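Long-range contact in cellulase IBT99 (Metagenomes, PDB 6WBT), which probably hydrolyses 6-phospho-alpha-glucosides as a family 4 glycoside hydrolase, using NAD and a manganese ion: residues Met173-Met181 with Asp260-Gln268. Sequence-based numbering, arbitrary orientation.
Sequences MPVEIEARM and DYLPNTYWQ. With G6P (6-O-phosphono-alpha-D-glucopyranose), chain F.
M173 turns its CG away from the backbone N (chi1 -172°) and then bends at chi2, which carries the side chain of this selenomethionine alongside the ring of Y266. CG comes to the ring edge in its plane, while SE approaches obliquely, 3.5 Å from CE2 of Y266, in a Met-aromatic contact. A long, unbranched methionine-type chain suits this place because a second bend, at chi3, lets its methyl, CE, swing away from the ring to T265. One turn along the helix, I177 is extended (chi2 178°), and its unbranched end reaches the turn, CD1 passing OG1 of T265 at 3.3 Å. After another turn, SE of M181 lies 4.2 Å from CD1 of L262, within an apolar cluster that L219 joins. No hydrogen bond links 173-181 to 260-268, and the turn at N264 is held from within. An asparagine suits it by accepting and donating at once: OD1 takes a nearly straight capping bond (170°) from N of Y266, while ND2 is hydrogen-bonded to Y196. Y266 joins a flat ring, stacked with H201, to a hydroxyl for the sugar: its OH accepts a hydrogen bond from O3 of glucose 6-phosphate at 3.2 Å. A leucine at Y266 would probably leave that sugar hydroxyl without this acceptor and deprive H201 and the selenium of M173 of their aromatic neighbour. CB of M173 lies 3.3 Å from O2 of the sugar. Helix 173-184 of the Rossmann-like region thus meets the C-terminal family region in the pocket that holds glucose 6-phosphate, beside the manganese and NAD of a family 4 glycosidase.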
loop_
_atom_site.group_PDB
_atom_site.type_symbol
_atom_site.label_atom_id
_atom_site.label_comp_id
_atom_site.label_asym_id
_atom_site.label_seq_id
_atom_site.Cartn_x
_atom_site.Cartn_y
_atom_site.Cartn_z
HETATM N N MSE A 173 -12.898 -0.281 -28.756
HETATM C CA MSE A 173 -11.798 -1.089 -29.281
HETATM C C MSE A 173 -11.780 -2.510 -28.697
HETATM O O MSE A 173 -11.591 -3.469 -29.447
HETATM C CB MSE A 173 -10.452 -0.396 -29.037
HETATM C CG MSE A 173 -9.267 -1.076 -29.710
HETATM SE SE MSE A 173 -9.325 -0.956 -31.658
HETATM C CE MSE A 173 -9.751 -2.811 -32.069
ATOM N N PRO A 174 -11.966 -2.667 -27.377
ATOM C CA PRO A 174 -12.122 -4.034 -26.851
ATOM C C PRO A 174 -13.356 -4.735 -27.392
ATOM O O PRO A 174 -13.316 -5.945 -27.643
ATOM C CB PRO A 174 -12.201 -3.819 -25.332
ATOM C CG PRO A 174 -11.525 -2.519 -25.101
ATOM C CD PRO A 174 -11.900 -1.683 -26.279
ATOM N N VAL A 175 -14.452 -4.000 -27.590
ATOM C CA VAL A 175 -15.667 -4.609 -28.124
ATOM C C VAL A 175 -15.466 -5.018 -29.578
ATOM O O VAL A 175 -15.997 -6.040 -30.028
ATOM C CB VAL A 175 -16.860 -3.647 -27.964
ATOM C CG1 VAL A 175 -18.165 -4.359 -28.291
ATOM C CG2 VAL A 175 -16.895 -3.074 -26.556
ATOM N N GLU A 176 -14.699 -4.230 -30.336
ATOM C CA GLU A 176 -14.398 -4.598 -31.716
ATOM C C GLU A 176 -13.503 -5.829 -31.776
ATOM O O GLU A 176 -13.639 -6.660 -32.682
ATOM C CB GLU A 176 -13.748 -3.422 -32.444
ATOM C CG GLU A 176 -14.727 -2.338 -32.861
ATOM C CD GLU A 176 -15.468 -2.682 -34.139
ATOM O OE1 GLU A 176 -15.131 -2.106 -35.193
ATOM O OE2 GLU A 176 -16.380 -3.534 -34.093
ATOM N N ILE A 177 -12.576 -5.960 -30.824
ATOM C CA ILE A 177 -11.774 -7.176 -30.741
ATOM C C ILE A 177 -12.654 -8.364 -30.377
ATOM O O ILE A 177 -12.471 -9.473 -30.895
ATOM C CB ILE A 177 -10.623 -6.991 -29.734
ATOM C CG1 ILE A 177 -9.647 -5.920 -30.224
ATOM C CG2 ILE A 177 -9.885 -8.302 -29.510
ATOM C CD1 ILE A 177 -8.511 -5.645 -29.263
ATOM N N GLU A 178 -13.632 -8.150 -29.492
ATOM C CA GLU A 178 -14.564 -9.217 -29.144
ATOM C C GLU A 178 -15.427 -9.619 -30.333
ATOM O O GLU A 178 -15.878 -10.768 -30.408
ATOM C CB GLU A 178 -15.441 -8.785 -27.968
ATOM C CG GLU A 178 -14.689 -8.673 -26.652
ATOM C CD GLU A 178 -15.565 -8.197 -25.512
ATOM O OE1 GLU A 178 -16.490 -7.396 -25.763
ATOM O OE2 GLU A 178 -15.330 -8.627 -24.364
ATOM N N ALA A 179 -15.669 -8.694 -31.264
ATOM C CA ALA A 179 -16.394 -9.047 -32.480
ATOM C C ALA A 179 -15.573 -9.987 -33.353
ATOM O O ALA A 179 -16.122 -10.900 -33.980
ATOM C CB ALA A 179 -16.771 -7.784 -33.254
ATOM N N ARG A 180 -14.255 -9.779 -33.403
ATOM C CA ARG A 180 -13.395 -10.682 -34.157
ATOM C C ARG A 180 -13.311 -12.047 -33.485
ATOM O O ARG A 180 -13.324 -13.081 -34.164
ATOM C CB ARG A 180 -12.001 -10.073 -34.311
ATOM C CG ARG A 180 -11.986 -8.613 -34.751
ATOM C CD ARG A 180 -12.296 -8.437 -36.236
ATOM N NE ARG A 180 -13.703 -8.666 -36.554
ATOM C CZ ARG A 180 -14.666 -7.771 -36.365
ATOM N NH1 ARG A 180 -14.381 -6.581 -35.855
ATOM N NH2 ARG A 180 -15.919 -8.067 -36.684
HETATM N N MSE A 181 -13.232 -12.068 -32.159
HETATM C CA MSE A 181 -13.196 -13.318 -31.410
HETATM C C MSE A 181 -14.506 -14.082 -31.577
HETATM O O MSE A 181 -14.532 -15.310 -31.519
HETATM C CB MSE A 181 -12.914 -13.049 -29.929
HETATM C CG MSE A 181 -11.545 -12.432 -29.672
HETATM SE SE MSE A 181 -11.038 -12.368 -27.787
HETATM C CE MSE A 181 -11.767 -10.624 -27.313
ATOM N N ASP A 260 0.924 -14.944 -22.213
ATOM C CA ASP A 260 0.018 -14.945 -21.067
ATOM C C ASP A 260 -1.406 -14.609 -21.491
ATOM O O ASP A 260 -2.338 -15.388 -21.261
ATOM C CB ASP A 260 0.511 -13.961 -20.004
ATOM C CG ASP A 260 1.783 -14.423 -19.323
ATOM O OD1 ASP A 260 1.872 -15.619 -18.973
ATOM O OD2 ASP A 260 2.694 -13.590 -19.137
ATOM N N TYR A 261 -1.596 -13.447 -22.113
ATOM C CA TYR A 261 -2.919 -12.937 -22.433
ATOM C C TYR A 261 -3.007 -12.616 -23.919
ATOM O O TYR A 261 -2.000 -12.553 -24.629
ATOM C CB TYR A 261 -3.244 -11.682 -21.608
ATOM C CG TYR A 261 -2.868 -11.786 -20.147
ATOM C CD1 TYR A 261 -3.246 -12.884 -19.386
ATOM C CD2 TYR A 261 -2.125 -10.788 -19.531
ATOM C CE1 TYR A 261 -2.899 -12.984 -18.051
ATOM C CE2 TYR A 261 -1.773 -10.878 -18.197
ATOM C CZ TYR A 261 -2.163 -11.978 -17.463
ATOM O OH TYR A 261 -1.815 -12.070 -16.134
ATOM N N LEU A 262 -4.236 -12.417 -24.384
ATOM C CA LEU A 262 -4.464 -11.913 -25.732
ATOM C C LEU A 262 -4.357 -10.393 -25.719
ATOM O O LEU A 262 -5.097 -9.737 -24.978
ATOM C CB LEU A 262 -5.831 -12.346 -26.243
ATOM C CG LEU A 262 -5.927 -13.809 -26.678
ATOM C CD1 LEU A 262 -7.372 -14.205 -26.927
ATOM C CD2 LEU A 262 -5.086 -14.037 -27.924
ATOM N N PRO A 263 -3.469 -9.800 -26.510
ATOM C CA PRO A 263 -3.180 -8.374 -26.359
ATOM C C PRO A 263 -4.256 -7.484 -26.956
ATOM O O PRO A 263 -4.989 -7.868 -27.871
ATOM C CB PRO A 263 -1.860 -8.208 -27.120
ATOM C CG PRO A 263 -1.933 -9.247 -28.187
ATOM C CD PRO A 263 -2.660 -10.420 -27.575
ATOM N N ASN A 264 -4.339 -6.272 -26.414
ATOM C CA ASN A 264 -5.129 -5.232 -27.049
ATOM C C ASN A 264 -4.488 -4.848 -28.377
ATOM O O ASN A 264 -3.270 -4.939 -28.555
ATOM C CB ASN A 264 -5.247 -4.010 -26.135
ATOM C CG ASN A 264 -6.256 -2.990 -26.640
ATOM O OD1 ASN A 264 -6.192 -2.546 -27.787
ATOM N ND2 ASN A 264 -7.196 -2.616 -25.781
ATOM N N THR A 265 -5.330 -4.420 -29.318
ATOM C CA THR A 265 -4.852 -4.127 -30.666
ATOM C C THR A 265 -3.819 -3.003 -30.664
ATOM O O THR A 265 -2.836 -3.053 -31.413
ATOM C CB THR A 265 -6.044 -3.782 -31.564
ATOM O OG1 THR A 265 -6.689 -4.990 -31.987
ATOM C CG2 THR A 265 -5.605 -2.995 -32.780
ATOM N N TYR A 266 -4.004 -2.000 -29.805
ATOM C CA TYR A 266 -3.157 -0.811 -29.832
ATOM C C TYR A 266 -1.750 -1.044 -29.293
ATOM O O TYR A 266 -0.952 -0.099 -29.301
ATOM C CB TYR A 266 -3.826 0.323 -29.058
ATOM C CG TYR A 266 -4.809 1.116 -29.888
ATOM C CD1 TYR A 266 -4.390 2.205 -30.639
ATOM C CD2 TYR A 266 -6.154 0.773 -29.927
ATOM C CE1 TYR A 266 -5.280 2.934 -31.402
ATOM C CE2 TYR A 266 -7.052 1.498 -30.687
ATOM C CZ TYR A 266 -6.610 2.576 -31.423
ATOM O OH TYR A 266 -7.501 3.300 -32.182
ATOM N N TRP A 267 -1.412 -2.252 -28.835
ATOM C CA TRP A 267 -0.018 -2.550 -28.523
ATOM C C TRP A 267 0.859 -2.567 -29.768
ATOM O O TRP A 267 2.086 -2.651 -29.644
ATOM C CB TRP A 267 0.091 -3.890 -27.796
ATOM C CG TRP A 267 -0.347 -3.828 -26.370
ATOM C CD1 TRP A 267 -1.527 -4.277 -25.852
ATOM C CD2 TRP A 267 0.386 -3.270 -25.273
ATOM N NE1 TRP A 267 -1.571 -4.040 -24.500
ATOM C CE2 TRP A 267 -0.409 -3.422 -24.120
ATOM C CE3 TRP A 267 1.639 -2.660 -25.154
ATOM C CZ2 TRP A 267 0.008 -2.985 -22.866
ATOM C CZ3 TRP A 267 2.050 -2.229 -23.907
ATOM C CH2 TRP A 267 1.238 -2.396 -22.779
ATOM N N GLN A 268 0.252 -2.490 -30.954
ATOM C CA GLN A 268 1.006 -2.441 -32.201
ATOM C C GLN A 268 1.938 -1.237 -32.253
ATOM O O GLN A 268 3.014 -1.311 -32.859
ATOM C CB GLN A 268 0.027 -2.417 -33.374
ATOM C CG GLN A 268 0.653 -2.365 -34.747
ATOM C CD GLN A 268 -0.345 -1.938 -35.805
ATOM O OE1 GLN A 268 -0.207 -2.276 -36.981
ATOM N NE2 GLN A 268 -1.357 -1.186 -35.392
HETATM C C1 G6P F . -11.621 2.110 -32.668
HETATM C C2 G6P F . -10.779 2.842 -31.626
HETATM C C3 G6P F . -10.829 4.350 -31.840
HETATM C C4 G6P F . -10.508 4.692 -33.289
HETATM C C5 G6P F . -11.430 3.902 -34.209
HETATM C C6 G6P F . -11.206 4.225 -35.684
HETATM O O1 G6P F . -13.003 2.428 -32.474
HETATM O O2 G6P F . -11.264 2.531 -30.315
HETATM O O3 G6P F . -9.889 4.989 -30.971
HETATM O O4 G6P F . -10.687 6.096 -33.509
HETATM O O5 G6P F . -11.226 2.507 -33.982
HETATM O O6 G6P F . -10.274 5.293 -35.837
HETATM P P G6P F . -10.133 6.029 -37.262
HETATM O O1P G6P F . -8.650 6.259 -37.414
HETATM O O2P G6P F . -10.962 7.282 -37.120
HETATM O O3P G6P F . -10.704 5.026 -38.237
#